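Local structure of iron-chelator utilization protein (Thermobifida fusca TM51, 4YHB) at residues G226-A231 / W256-S261; V144-E149 / T169-V174; E173-A178 / L194-A199; F58-T63 / G83-D88. The protein binds FAD and probably uses it to reduce ferric siderophores, so that iron brought in by the chelator fuscachelin can be released. All coordinates share one frame; numbering follows the deposited sequence.

Contacts 1 to 3 lie in the parallel-sheet half of the chain; contact 4 belongs to the FAD-binding barrel half, where segment 83-88 enters strand 86-95. Contacts 2 and 3 are successive strand pairings in one sheet: they share Glu-173 and Val-174, their centres are about 12 Å apart, and a salt bridge from Glu-149 OE2 to Arg-196 NH2 (2.6 Å) ties them. Contact 1, its centre about 15 Å from that of contact 2, meets it where Trp-256 NE1 lies 2.9 Å from Asp-148 OD2. Contacts 1 and 4, centres about 20 Å apart, both hold FAD, contact 1 at the adenosine and its phosphate, contact 4 at both phosphates and the ribityl chain; they meet at O1A.

Contact 1: residues G226-A231 / W256-S261; sequences GGEADA and WRRGVS. With FAD (flavin-adenine dinucleotide), chain C.
Glu-228 lays its CG over one face of the Trp-256 indole, 3.6 Å from the centroid of the six-membered ring, a CH-pi contact in which carboxylate and ring stand almost perpendicular. FAD occupies the opposite face, with adenine C5A 3.8 Å above the plane, so the indole is sandwiched between a glutamate methylene and the adenine. Trp-256 CG sits between its backbone N and carbonyl carbon (chi1 72°), and Trp-256 NE1 donates to Asp-148 OD2.

The Glu-228 chain leaves with CG anti to its own N, and the bend at chi2 (-86°) carries CD away from the indole. OE2 receives Arg-258 N at 2.9 Å on its anti lone pair, while OE1 caps the start of helix 229-241 by accepting from Ala-231 N at 3.0 Å and, weakly, from Asp-230 N. Ala-229 N donates to Trp-256 O (2.8 Å).

Arg-257, extended from CG to NE, reaches Asp-230 in a salt bridge. NE gives its straighter bond to OD2 (3.1 Å) and a weak one to OD1, with the two planar groups 84° apart; OD1 also pairs with Lys-233.

Beyond the tryptophan the chain follows the cofactor: Arg-257 O takes the ribose hydroxyl O2B (2.7 Å) and Ser-261 OG donates to O1A (2.8 Å). This is the adenosine side of the FAD pocket, at the C-terminal end of strand 250-256, where an N-cap glutamate backs the stacking tryptophan.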
# COMPACT_ATOMS: atom_id res chain seq x y z
N GLY A 226 -8.58 2.01 1.56
CA GLY A 226 -7.39 1.86 2.39
C GLY A 226 -6.93 3.23 2.84
O GLY A 226 -7.10 4.21 2.13
N GLY A 227 -6.35 3.31 4.02
CA GLY A 227 -5.90 4.58 4.53
C GLY A 227 -5.92 4.60 6.04
O GLY A 227 -5.73 3.56 6.68
N GLU A 228 -6.16 5.77 6.62
CA GLU A 228 -6.04 5.96 8.06
C GLU A 228 -7.20 5.26 8.76
O GLU A 228 -8.37 5.42 8.38
CB GLU A 228 -6.00 7.45 8.40
CG GLU A 228 -5.35 7.78 9.75
CD GLU A 228 -6.33 7.70 10.92
OE1 GLU A 228 -7.56 7.64 10.67
OE2 GLU A 228 -5.86 7.71 12.07
N ALA A 229 -6.87 4.48 9.80
CA ALA A 229 -7.82 3.54 10.40
C ALA A 229 -9.12 4.19 10.87
O ALA A 229 -10.21 3.69 10.60
CB ALA A 229 -7.16 2.82 11.56
N ASP A 230 -9.01 5.31 11.57
CA ASP A 230 -10.18 5.98 12.13
C ASP A 230 -11.05 6.62 11.05
O ASP A 230 -12.27 6.65 11.17
CB ASP A 230 -9.76 7.03 13.16
CG ASP A 230 -9.14 6.42 14.41
OD1 ASP A 230 -9.41 5.23 14.70
OD2 ASP A 230 -8.37 7.12 15.10
N ALA A 231 -10.41 7.13 9.99
CA ALA A 231 -11.13 7.67 8.85
C ALA A 231 -11.94 6.59 8.15
O ALA A 231 -12.99 6.87 7.58
CB ALA A 231 -10.15 8.32 7.85
N TRP A 256 -2.62 2.70 8.54
CA TRP A 256 -1.93 3.42 9.58
C TRP A 256 -2.97 4.13 10.44
O TRP A 256 -4.15 4.15 10.10
CB TRP A 256 -0.95 4.44 8.98
CG TRP A 256 -1.62 5.65 8.35
CD1 TRP A 256 -2.31 5.69 7.17
CD2 TRP A 256 -1.63 6.98 8.86
NE1 TRP A 256 -2.76 6.97 6.92
CE2 TRP A 256 -2.34 7.79 7.94
CE3 TRP A 256 -1.09 7.58 10.00
CZ2 TRP A 256 -2.53 9.15 8.13
CZ3 TRP A 256 -1.28 8.94 10.19
CH2 TRP A 256 -2.00 9.71 9.27
N ARG A 257 -2.52 4.69 11.55
CA ARG A 257 -3.41 5.39 12.47
C ARG A 257 -2.63 6.49 13.18
O ARG A 257 -1.53 6.22 13.69
CB ARG A 257 -4.02 4.41 13.48
CG ARG A 257 -5.07 5.04 14.39
CD ARG A 257 -5.80 4.00 15.22
NE ARG A 257 -6.85 4.62 16.03
CZ ARG A 257 -7.14 4.26 17.27
NH1 ARG A 257 -6.45 3.28 17.85
NH2 ARG A 257 -8.11 4.87 17.93
N ARG A 258 -3.18 7.70 13.22
CA ARG A 258 -2.53 8.81 13.91
C ARG A 258 -2.26 8.46 15.36
O ARG A 258 -3.13 7.92 16.05
CB ARG A 258 -3.40 10.08 13.87
CG ARG A 258 -3.58 10.68 12.49
CD ARG A 258 -4.51 11.90 12.54
NE ARG A 258 -4.11 12.84 13.57
CZ ARG A 258 -4.81 13.07 14.69
NH1 ARG A 258 -5.95 12.42 14.90
NH2 ARG A 258 -4.37 13.94 15.58
N GLY A 259 -1.05 8.78 15.82
CA GLY A 259 -0.64 8.53 17.19
C GLY A 259 -0.21 7.09 17.45
O GLY A 259 0.14 6.74 18.58
N VAL A 260 -0.24 6.26 16.41
CA VAL A 260 0.16 4.86 16.56
C VAL A 260 1.36 4.56 15.67
O VAL A 260 1.37 4.88 14.48
CB VAL A 260 -0.99 3.90 16.20
CG1 VAL A 260 -0.55 2.42 16.33
CG2 VAL A 260 -2.22 4.19 17.06
N SER A 261 2.39 3.96 16.25
CA SER A 261 3.56 3.57 15.47
C SER A 261 3.44 2.11 15.03
O SER A 261 3.12 1.24 15.84
CB SER A 261 4.84 3.81 16.28
OG SER A 261 5.97 3.33 15.59
PA FAD C . 5.67 5.00 12.32
O1A FAD C . 6.83 4.76 13.30
O2A FAD C . 4.83 3.68 12.09
O5B FAD C . 4.65 6.03 13.01
C5B FAD C . 5.12 7.15 13.68
C4B FAD C . 4.04 8.25 13.65
O4B FAD C . 3.83 8.75 12.36
C3B FAD C . 2.73 7.78 14.13
O3B FAD C . 2.19 8.82 14.87
C2B FAD C . 1.97 7.56 12.95
O2B FAD C . 0.58 7.80 13.09
C1B FAD C . 2.50 8.56 12.00
N9A FAD C . 2.46 8.17 10.60
C8A FAD C . 2.72 6.95 10.08
N7A FAD C . 2.59 7.01 8.75
C5A FAD C . 2.30 8.29 8.42
C6A FAD C . 2.06 8.95 7.21
N6A FAD C . 2.14 8.24 5.99
N1A FAD C . 1.77 10.26 7.22
C2A FAD C . 1.70 10.95 8.38
N3A FAD C . 1.93 10.35 9.55
C4A FAD C . 2.21 9.03 9.59
N1 FAD C . 2.87 3.40 3.34
C2 FAD C . 3.49 3.91 2.27
O2 FAD C . 4.00 5.02 2.34
N3 FAD C . 3.54 3.16 1.13
C4 FAD C . 2.98 1.94 1.05
O4 FAD C . 3.07 1.32 -0.00
C4X FAD C . 2.32 1.38 2.14
N5 FAD C . 1.72 0.13 2.12
C5X FAD C . 1.12 -0.35 3.23
C6 FAD C . 0.52 -1.62 3.21
C7 FAD C . -0.04 -2.07 4.23
C7M FAD C . -0.66 -3.48 4.08
C8 FAD C . -0.15 -1.52 5.33
C8M FAD C . -0.86 -2.11 6.52
C9 FAD C . 0.38 -0.27 5.52
C9A FAD C . 1.12 0.51 4.44
N10 FAD C . 1.68 1.71 4.43
C10 FAD C . 2.29 2.17 3.32
C1' FAD C . 1.64 2.54 5.65
C2' FAD C . 2.89 2.42 6.48
O2' FAD C . 3.05 1.12 6.89
C3' FAD C . 2.75 3.40 7.70
O3' FAD C . 2.52 4.67 7.18
C4' FAD C . 3.88 3.35 8.70
O4' FAD C . 3.46 3.84 9.90
C5' FAD C . 5.10 4.18 8.28
O5' FAD C . 6.26 3.86 9.01
P FAD C . 6.93 5.04 9.82
O1P FAD C . 8.10 4.33 10.53
O2P FAD C . 7.10 6.18 8.77
O3P FAD C . 6.28 5.77 11.06

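Contact 2: residues V144-E149 / T169-V174; sequences VLLADE and TAFFEV
Thr-169 opens the pairing with its carbonyl: Thr-169 O accepts from Leu-145 N at 2.8 Å. Val-144 CA also lies close to that oxygen, and the threonine hydroxyl turns to His-142. Ala-170 comes next, its CB facing Leu-145 CB at 4.3 Å on the side of the sheet where helix 152-161 packs. Phe-171 is gripped twice through its backbone, N donating to Leu-145 O (2.8 Å) and O accepting from Ala-147 N (3.1 Å). Its ring goes to the other side, where CD2 meets Leu-146 CD2 at 4.3 Å beside helix 206-212.

Phe-172 returns to the side of Ala-170. Its CG is anti to the carbonyl carbon (chi1 -63°), and ring atom CD1 lies 3.8 Å from Ala-147 CB; Leu-152, Ala-155 and Ile-159 of helix 152-161 also touch this ring.

Glu-173 N donates to Ala-147 O at 2.9 Å. Glu-173 OE2 and Asp-148 OD2 stay 5.1 Å apart, and one water donates to both of these acidic groups, which are probably both charged. Asp-148 OD1 bonds to Thr-150 OG1; Arg-196 pairs with Glu-173 as well as with Glu-149. Val-174 meets Glu-149 OE1 only loosely.

Two neighbouring strands, 5° from parallel and joined by helix 152-161, make this a beta-alpha-beta unit of the NAD-ferredoxin-like domain.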
# COMPACT_ATOMS: atom_id res chain seq x y z
N VAL A 144 -14.85 0.54 -7.14
CA VAL A 144 -14.82 1.81 -6.44
C VAL A 144 -13.64 1.81 -5.47
O VAL A 144 -13.58 0.99 -4.55
CB VAL A 144 -16.12 2.06 -5.66
CG1 VAL A 144 -16.03 3.38 -4.91
CG2 VAL A 144 -17.32 2.04 -6.61
N LEU A 145 -12.68 2.71 -5.69
CA LEU A 145 -11.45 2.73 -4.89
C LEU A 145 -11.29 4.03 -4.11
O LEU A 145 -11.40 5.12 -4.68
CB LEU A 145 -10.25 2.51 -5.80
CG LEU A 145 -10.32 1.29 -6.71
CD1 LEU A 145 -9.33 1.45 -7.84
CD2 LEU A 145 -10.00 0.03 -5.93
N LEU A 146 -11.03 3.90 -2.82
CA LEU A 146 -10.77 5.04 -1.95
C LEU A 146 -9.41 4.84 -1.28
O LEU A 146 -9.09 3.73 -0.82
CB LEU A 146 -11.88 5.21 -0.91
CG LEU A 146 -13.30 5.31 -1.48
CD1 LEU A 146 -14.06 4.02 -1.23
CD2 LEU A 146 -14.04 6.49 -0.89
N ALA A 147 -8.59 5.88 -1.26
CA ALA A 147 -7.25 5.74 -0.71
C ALA A 147 -6.66 7.08 -0.35
O ALA A 147 -6.80 8.04 -1.10
CB ALA A 147 -6.32 5.02 -1.72
N ASP A 148 -6.01 7.16 0.81
CA ASP A 148 -5.12 8.30 1.07
C ASP A 148 -3.74 7.89 0.56
O ASP A 148 -3.61 6.83 -0.06
CB ASP A 148 -5.15 8.71 2.56
CG ASP A 148 -4.38 7.76 3.50
OD1 ASP A 148 -3.87 6.69 3.09
OD2 ASP A 148 -4.30 8.12 4.69
N GLU A 149 -2.69 8.68 0.82
CA GLU A 149 -1.42 8.42 0.14
C GLU A 149 -0.74 7.08 0.53
O GLU A 149 0.03 6.53 -0.26
CB GLU A 149 -0.44 9.58 0.36
CG GLU A 149 -0.25 9.99 1.83
CD GLU A 149 -1.15 11.16 2.24
OE1 GLU A 149 -2.36 11.12 1.93
OE2 GLU A 149 -0.65 12.13 2.86
N THR A 169 -14.28 3.98 -10.43
CA THR A 169 -14.53 5.24 -9.76
C THR A 169 -13.56 5.32 -8.59
O THR A 169 -13.60 4.48 -7.69
CB THR A 169 -15.99 5.36 -9.25
OG1 THR A 169 -16.88 5.42 -10.37
CG2 THR A 169 -16.16 6.61 -8.42
N ALA A 170 -12.67 6.31 -8.62
CA ALA A 170 -11.63 6.40 -7.59
C ALA A 170 -11.59 7.78 -6.94
O ALA A 170 -11.77 8.81 -7.59
CB ALA A 170 -10.26 6.06 -8.19
N PHE A 171 -11.38 7.77 -5.63
CA PHE A 171 -11.19 8.98 -4.85
C PHE A 171 -9.88 8.86 -4.08
O PHE A 171 -9.74 8.02 -3.21
CB PHE A 171 -12.36 9.20 -3.90
CG PHE A 171 -13.67 9.43 -4.61
CD1 PHE A 171 -13.97 10.66 -5.16
CD2 PHE A 171 -14.58 8.40 -4.74
CE1 PHE A 171 -15.18 10.88 -5.81
CE2 PHE A 171 -15.80 8.61 -5.39
CZ PHE A 171 -16.09 9.85 -5.94
N PHE A 172 -8.91 9.69 -4.43
CA PHE A 172 -7.59 9.64 -3.81
C PHE A 172 -7.34 10.93 -3.02
O PHE A 172 -7.32 12.02 -3.61
CB PHE A 172 -6.51 9.44 -4.87
CG PHE A 172 -6.63 8.14 -5.61
CD1 PHE A 172 -7.02 6.99 -4.95
CD2 PHE A 172 -6.33 8.07 -6.96
CE1 PHE A 172 -7.12 5.77 -5.63
CE2 PHE A 172 -6.42 6.86 -7.65
CZ PHE A 172 -6.82 5.71 -6.98
N GLU A 173 -7.19 10.80 -1.71
CA GLU A 173 -6.87 11.94 -0.86
C GLU A 173 -5.37 12.16 -0.82
O GLU A 173 -4.62 11.25 -0.46
CB GLU A 173 -7.40 11.72 0.55
CG GLU A 173 -7.02 12.80 1.55
CD GLU A 173 -7.16 12.30 2.97
OE1 GLU A 173 -8.08 11.49 3.21
OE2 GLU A 173 -6.35 12.69 3.85
N VAL A 174 -4.92 13.35 -1.20
CA VAL A 174 -3.50 13.68 -1.19
C VAL A 174 -3.35 15.07 -0.59
O VAL A 174 -4.35 15.76 -0.36
CB VAL A 174 -2.87 13.63 -2.61
CG1 VAL A 174 -2.84 12.19 -3.14
CG2 VAL A 174 -3.63 14.57 -3.57
O HOH W 1 -4.88 10.55 5.48

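Contact 3: residues E173-A178 / L194-A199; sequences EVADAA and LHRNGA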
# COMPACT_ATOMS: atom_id res chain seq x y z
N GLU A 173 -7.19 10.80 -1.71
CA GLU A 173 -6.87 11.94 -0.86
C GLU A 173 -5.37 12.16 -0.82
O GLU A 173 -4.62 11.25 -0.46
CB GLU A 173 -7.40 11.72 0.55
CG GLU A 173 -7.02 12.80 1.55
CD GLU A 173 -7.16 12.30 2.97
OE1 GLU A 173 -8.08 11.49 3.21
OE2 GLU A 173 -6.35 12.69 3.85
N VAL A 174 -4.92 13.35 -1.20
CA VAL A 174 -3.50 13.68 -1.19
C VAL A 174 -3.35 15.07 -0.59
O VAL A 174 -4.35 15.76 -0.36
CB VAL A 174 -2.87 13.63 -2.61
CG1 VAL A 174 -2.84 12.19 -3.14
CG2 VAL A 174 -3.63 14.57 -3.57
N ALA A 175 -2.11 15.50 -0.35
CA ALA A 175 -1.86 16.75 0.35
C ALA A 175 -2.35 17.96 -0.43
O ALA A 175 -2.91 18.89 0.16
CB ALA A 175 -0.37 16.90 0.65
N ASP A 176 -2.12 17.95 -1.74
CA ASP A 176 -2.45 19.08 -2.62
C ASP A 176 -2.29 18.66 -4.07
O ASP A 176 -1.94 17.50 -4.33
CB ASP A 176 -1.56 20.30 -2.32
CG ASP A 176 -0.06 19.99 -2.41
OD1 ASP A 176 0.38 19.34 -3.38
OD2 ASP A 176 0.69 20.43 -1.50
N ALA A 177 -2.50 19.60 -5.00
CA ALA A 177 -2.53 19.28 -6.43
C ALA A 177 -1.20 18.77 -6.98
O ALA A 177 -1.17 18.06 -8.00
CB ALA A 177 -2.99 20.51 -7.22
N ALA A 178 -0.10 19.12 -6.32
CA ALA A 178 1.22 18.70 -6.79
C ALA A 178 1.46 17.22 -6.54
O ALA A 178 2.44 16.66 -7.03
CB ALA A 178 2.32 19.52 -6.10
N LEU A 194 -8.64 14.35 -4.21
CA LEU A 194 -9.11 15.22 -3.14
C LEU A 194 -7.92 15.79 -2.39
O LEU A 194 -6.99 15.06 -2.03
CB LEU A 194 -10.03 14.45 -2.20
CG LEU A 194 -11.21 13.79 -2.90
CD1 LEU A 194 -11.82 12.74 -1.98
CD2 LEU A 194 -12.24 14.86 -3.32
N HIS A 195 -7.95 17.09 -2.13
CA HIS A 195 -6.79 17.78 -1.56
C HIS A 195 -7.04 18.24 -0.14
O HIS A 195 -8.02 18.93 0.14
CB HIS A 195 -6.43 19.00 -2.43
CG HIS A 195 -6.31 18.69 -3.89
ND1 HIS A 195 -6.75 19.55 -4.87
CD2 HIS A 195 -5.78 17.62 -4.53
CE1 HIS A 195 -6.50 19.02 -6.06
NE2 HIS A 195 -5.91 17.85 -5.88
N ARG A 196 -6.13 17.88 0.77
CA ARG A 196 -6.22 18.33 2.15
C ARG A 196 -5.95 19.82 2.31
O ARG A 196 -6.41 20.43 3.28
CB ARG A 196 -5.25 17.54 3.03
CG ARG A 196 -5.70 16.11 3.31
CD ARG A 196 -4.87 15.51 4.44
NE ARG A 196 -3.45 15.47 4.09
CZ ARG A 196 -2.87 14.45 3.46
NH1 ARG A 196 -3.59 13.39 3.10
NH2 ARG A 196 -1.58 14.49 3.18
N ASN A 197 -5.20 20.40 1.38
CA ASN A 197 -4.94 21.85 1.36
C ASN A 197 -4.61 22.47 2.73
O ASN A 197 -5.19 23.49 3.12
CB ASN A 197 -6.14 22.57 0.75
CG ASN A 197 -6.30 22.26 -0.72
OD1 ASN A 197 -5.34 21.85 -1.38
ND2 ASN A 197 -7.51 22.45 -1.25
N GLY A 198 -3.70 21.84 3.46
CA GLY A 198 -3.24 22.38 4.73
C GLY A 198 -3.63 21.55 5.94
O GLY A 198 -2.97 21.60 6.97
N ALA A 199 -4.71 20.77 5.81
CA ALA A 199 -5.12 19.88 6.88
C ALA A 199 -4.10 18.74 7.01
O ALA A 199 -3.59 18.25 6.00
CB ALA A 199 -6.49 19.32 6.60
O HOH W 2 -2.07 19.81 2.60
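Val-174 and Leu-194 start the backbone ladder, Val-174 N donating to Leu-194 O at 2.8 Å in an almost straight bond. Arg-196 N returns one to Val-174 O, and Asn-197 N follows with Ala-175 O (3.0 Å), so the pairing carries on past the strand ends into the type I' turn of 196-199. A water extends it further, donating to Ala-175 O and accepting from Gly-198 N. Asp-176 folds back as an Asx turn, its OD1 accepting from Ala-178 N.

The charged part is the salt bridge from Arg-196 NH1 to Glu-173 OE2, 2.9 Å long with 162° at the hydrogen. OE2 lies close to the guanidinium plane, whereas NH1 reaches it on the anti side, 27° out of the carboxylate plane; the two side chains cross at about a right angle. Arg-196 CD also lies 3.2 Å from Glu-173 OE2; beyond it the bend at chi3 (-60°) swings NE aside. Arg-196 NH2 serves Glu-149, and NE makes a weak bond to Ala-199 O. Asp-176 sends OD2 to Arg-31.

Packing over flat groups completes the contact. One guanidinium face rests on the peptide between Val-174 and Ala-175, with Ala-175 N 3.6 Å above the plane. The His-195 imidazole has Ala-177 N over its centre and Val-174 CG2 in plane at its edge, while NE2 bonds to Glu-180.

One arginine probably offsets only part of the charge of Glu-173 and Glu-149 and would favour both staying ionised, while the bonds at NH1 and NH2 restrain its guanidinium at the end of strand 190-195, outermost in the sheet of this chain.

Contact 4: residues F58-T63 / G83-D88; sequences FPNPET and GVIYRD. With FAD (flavin-adenine dinucleotide), chain C.
Ile-85 lays CD1 against segment 58-63, 3.6 Å from Pro-59 O and almost as near Asn-60 CA, while CG2 packs against Phe-58 CB at 4.0 Å. With CG1 anti to the carbonyl carbon (chi1 -54°) and CG2 anti to the backbone N, CG2 is directed to Phe-58. The same CG2 also stands over one face of the Arg-87 guanidinium, toward its rim.

The one direct backbone bond between the segments runs from Phe-58 N to Ile-85 O at 2.8 Å, nearly straight. That oxygen also sits near the plane of the Phe-58 ring at its edge. Further round, ring atom CE2 meets Arg-87 CG at 4.0 Å, and the two side chains cross at about a right angle; Trp-116 meets Phe-58 edge-to-face. One water accepts from Ile-85 N and lies within bonding distance of Phe-58 O.

Arg-87 turns from this packing to the cofactor. Its chain bends at chi2 (-73°), and NE donates to the FAD phosphate oxygen O1P at 2.7 Å while NH2 donates to O1A on the other phosphate at 3.0 Å. NH1 is held by Tyr-86 O, which helps to fix the rotation of the guanidinium. Next along the strand, Asp-88 O accepts the ribityl hydroxyl O2' (2.7 Å). Asp-88 CB stands over the flavin ring at C8, 3.5 Å away, and Asp-88 OD1 pairs with Lys-55.

An arginine clasping both phosphates from strand 86-95 of the antiparallel barrel is characteristic of the pyrophosphate site in flavin-binding barrels of the ferredoxin reductase type.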
# COMPACT_ATOMS: atom_id res chain seq x y z
N PHE A 58 14.38 -1.56 8.60
CA PHE A 58 15.16 -0.33 8.44
C PHE A 58 16.34 -0.26 9.42
O PHE A 58 16.27 -0.82 10.52
CB PHE A 58 14.27 0.91 8.65
CG PHE A 58 13.19 1.09 7.60
CD1 PHE A 58 13.45 1.83 6.46
CD2 PHE A 58 11.94 0.53 7.76
CE1 PHE A 58 12.47 2.02 5.49
CE2 PHE A 58 10.95 0.71 6.78
CZ PHE A 58 11.22 1.44 5.65
N PRO A 59 17.39 0.49 9.06
CA PRO A 59 18.47 0.80 10.01
C PRO A 59 17.99 1.80 11.07
O PRO A 59 17.05 2.55 10.81
CB PRO A 59 19.55 1.43 9.12
CG PRO A 59 18.75 2.09 8.03
CD PRO A 59 17.63 1.12 7.74
N ASN A 60 18.62 1.78 12.24
CA ASN A 60 18.41 2.85 13.21
C ASN A 60 19.36 3.99 12.89
O ASN A 60 20.58 3.82 12.93
CB ASN A 60 18.64 2.35 14.64
CG ASN A 60 18.31 3.40 15.69
OD1 ASN A 60 18.73 4.56 15.59
ND2 ASN A 60 17.56 3.01 16.70
N PRO A 61 18.80 5.17 12.58
CA PRO A 61 19.58 6.34 12.17
C PRO A 61 20.52 6.83 13.27
O PRO A 61 21.52 7.48 12.97
CB PRO A 61 18.51 7.38 11.87
CG PRO A 61 17.37 6.98 12.73
CD PRO A 61 17.36 5.48 12.69
N GLU A 62 20.20 6.53 14.52
CA GLU A 62 21.02 7.00 15.63
C GLU A 62 22.09 5.99 16.05
O GLU A 62 23.26 6.33 16.17
CB GLU A 62 20.14 7.36 16.83
CG GLU A 62 19.26 8.58 16.58
CD GLU A 62 19.19 9.50 17.79
OE1 GLU A 62 18.49 9.15 18.76
OE2 GLU A 62 19.85 10.56 17.77
N THR A 63 21.68 4.74 16.27
CA THR A 63 22.61 3.71 16.72
C THR A 63 23.54 3.25 15.59
O THR A 63 24.68 2.87 15.82
CB THR A 63 21.87 2.47 17.28
OG1 THR A 63 20.91 2.90 18.26
CG2 THR A 63 22.84 1.51 17.94
N GLY A 83 15.59 -3.26 19.01
CA GLY A 83 16.25 -2.57 17.91
C GLY A 83 15.63 -2.75 16.53
O GLY A 83 16.05 -2.10 15.57
N VAL A 84 14.64 -3.64 16.40
CA VAL A 84 14.05 -3.87 15.09
C VAL A 84 13.16 -2.70 14.68
O VAL A 84 12.45 -2.12 15.50
CB VAL A 84 13.22 -5.17 15.03
CG1 VAL A 84 14.12 -6.39 15.29
CG2 VAL A 84 12.07 -5.13 16.02
N ILE A 85 13.22 -2.35 13.41
CA ILE A 85 12.35 -1.32 12.85
C ILE A 85 11.76 -1.86 11.57
O ILE A 85 12.39 -1.77 10.52
CB ILE A 85 13.10 -0.02 12.54
CG1 ILE A 85 13.85 0.48 13.78
CG2 ILE A 85 12.11 1.07 12.03
CD1 ILE A 85 14.78 1.65 13.51
N TYR A 86 10.58 -2.46 11.66
CA TYR A 86 9.96 -3.01 10.47
C TYR A 86 8.61 -2.33 10.26
O TYR A 86 7.95 -1.94 11.22
CB TYR A 86 9.83 -4.54 10.55
CG TYR A 86 8.95 -5.04 11.67
CD1 TYR A 86 7.58 -5.15 11.51
CD2 TYR A 86 9.49 -5.41 12.90
CE1 TYR A 86 6.76 -5.60 12.54
CE2 TYR A 86 8.68 -5.86 13.94
CZ TYR A 86 7.32 -5.95 13.75
OH TYR A 86 6.51 -6.40 14.77
N ARG A 87 8.21 -2.19 8.99
CA ARG A 87 6.98 -1.50 8.61
C ARG A 87 6.43 -2.12 7.34
O ARG A 87 7.20 -2.58 6.50
CB ARG A 87 7.23 0.01 8.37
CG ARG A 87 7.96 0.77 9.48
CD ARG A 87 7.06 0.99 10.67
NE ARG A 87 7.63 1.90 11.66
CZ ARG A 87 8.19 1.51 12.80
NH1 ARG A 87 8.29 0.22 13.09
NH2 ARG A 87 8.65 2.42 13.65
N ASP A 88 5.11 -2.10 7.19
CA ASP A 88 4.43 -2.62 6.01
C ASP A 88 4.48 -1.64 4.85
O ASP A 88 4.11 -0.48 5.01
CB ASP A 88 2.96 -2.90 6.30
CG ASP A 88 2.74 -4.18 7.06
OD1 ASP A 88 3.71 -4.74 7.62
OD2 ASP A 88 1.58 -4.63 7.12
PA FAD C . 5.67 5.00 12.32
O1A FAD C . 6.83 4.76 13.30
O2A FAD C . 4.83 3.68 12.09
O5B FAD C . 4.65 6.03 13.01
C5B FAD C . 5.12 7.15 13.68
C4B FAD C . 4.04 8.25 13.65
O4B FAD C . 3.83 8.75 12.36
C3B FAD C . 2.73 7.78 14.13
O3B FAD C . 2.19 8.82 14.87
C2B FAD C . 1.97 7.56 12.95
O2B FAD C . 0.58 7.80 13.09
C1B FAD C . 2.50 8.56 12.00
N9A FAD C . 2.46 8.17 10.60
C8A FAD C . 2.72 6.95 10.08
N7A FAD C . 2.59 7.01 8.75
C5A FAD C . 2.30 8.29 8.42
C6A FAD C . 2.06 8.95 7.21
N6A FAD C . 2.14 8.24 5.99
N1A FAD C . 1.77 10.26 7.22
C2A FAD C . 1.70 10.95 8.38
N3A FAD C . 1.93 10.35 9.55
C4A FAD C . 2.21 9.03 9.59
N1 FAD C . 2.87 3.40 3.34
C2 FAD C . 3.49 3.91 2.27
O2 FAD C . 4.00 5.02 2.34
N3 FAD C . 3.54 3.16 1.13
C4 FAD C . 2.98 1.94 1.05
O4 FAD C . 3.07 1.32 -0.00
C4X FAD C . 2.32 1.38 2.14
N5 FAD C . 1.72 0.13 2.12
C5X FAD C . 1.12 -0.35 3.23
C6 FAD C . 0.52 -1.62 3.21
C7 FAD C . -0.04 -2.07 4.23
C7M FAD C . -0.66 -3.48 4.08
C8 FAD C . -0.15 -1.52 5.33
C8M FAD C . -0.86 -2.11 6.52
C9 FAD C . 0.38 -0.27 5.52
C9A FAD C . 1.12 0.51 4.44
N10 FAD C . 1.68 1.71 4.43
C10 FAD C . 2.29 2.17 3.32
C1' FAD C . 1.64 2.54 5.65
C2' FAD C . 2.89 2.42 6.48
O2' FAD C . 3.05 1.12 6.89
C3' FAD C . 2.75 3.40 7.70
O3' FAD C . 2.52 4.67 7.18
C4' FAD C . 3.88 3.35 8.70
O4' FAD C . 3.46 3.84 9.90
C5' FAD C . 5.10 4.18 8.28
O5' FAD C . 6.26 3.86 9.01
P FAD C . 6.93 5.04 9.82
O1P FAD C . 8.10 4.33 10.53
O2P FAD C . 7.10 6.18 8.77
O3P FAD C . 6.28 5.77 11.06
O HOH W 3 15.17 -3.20 11.47
O HOH W 4 17.46 -1.79 12.92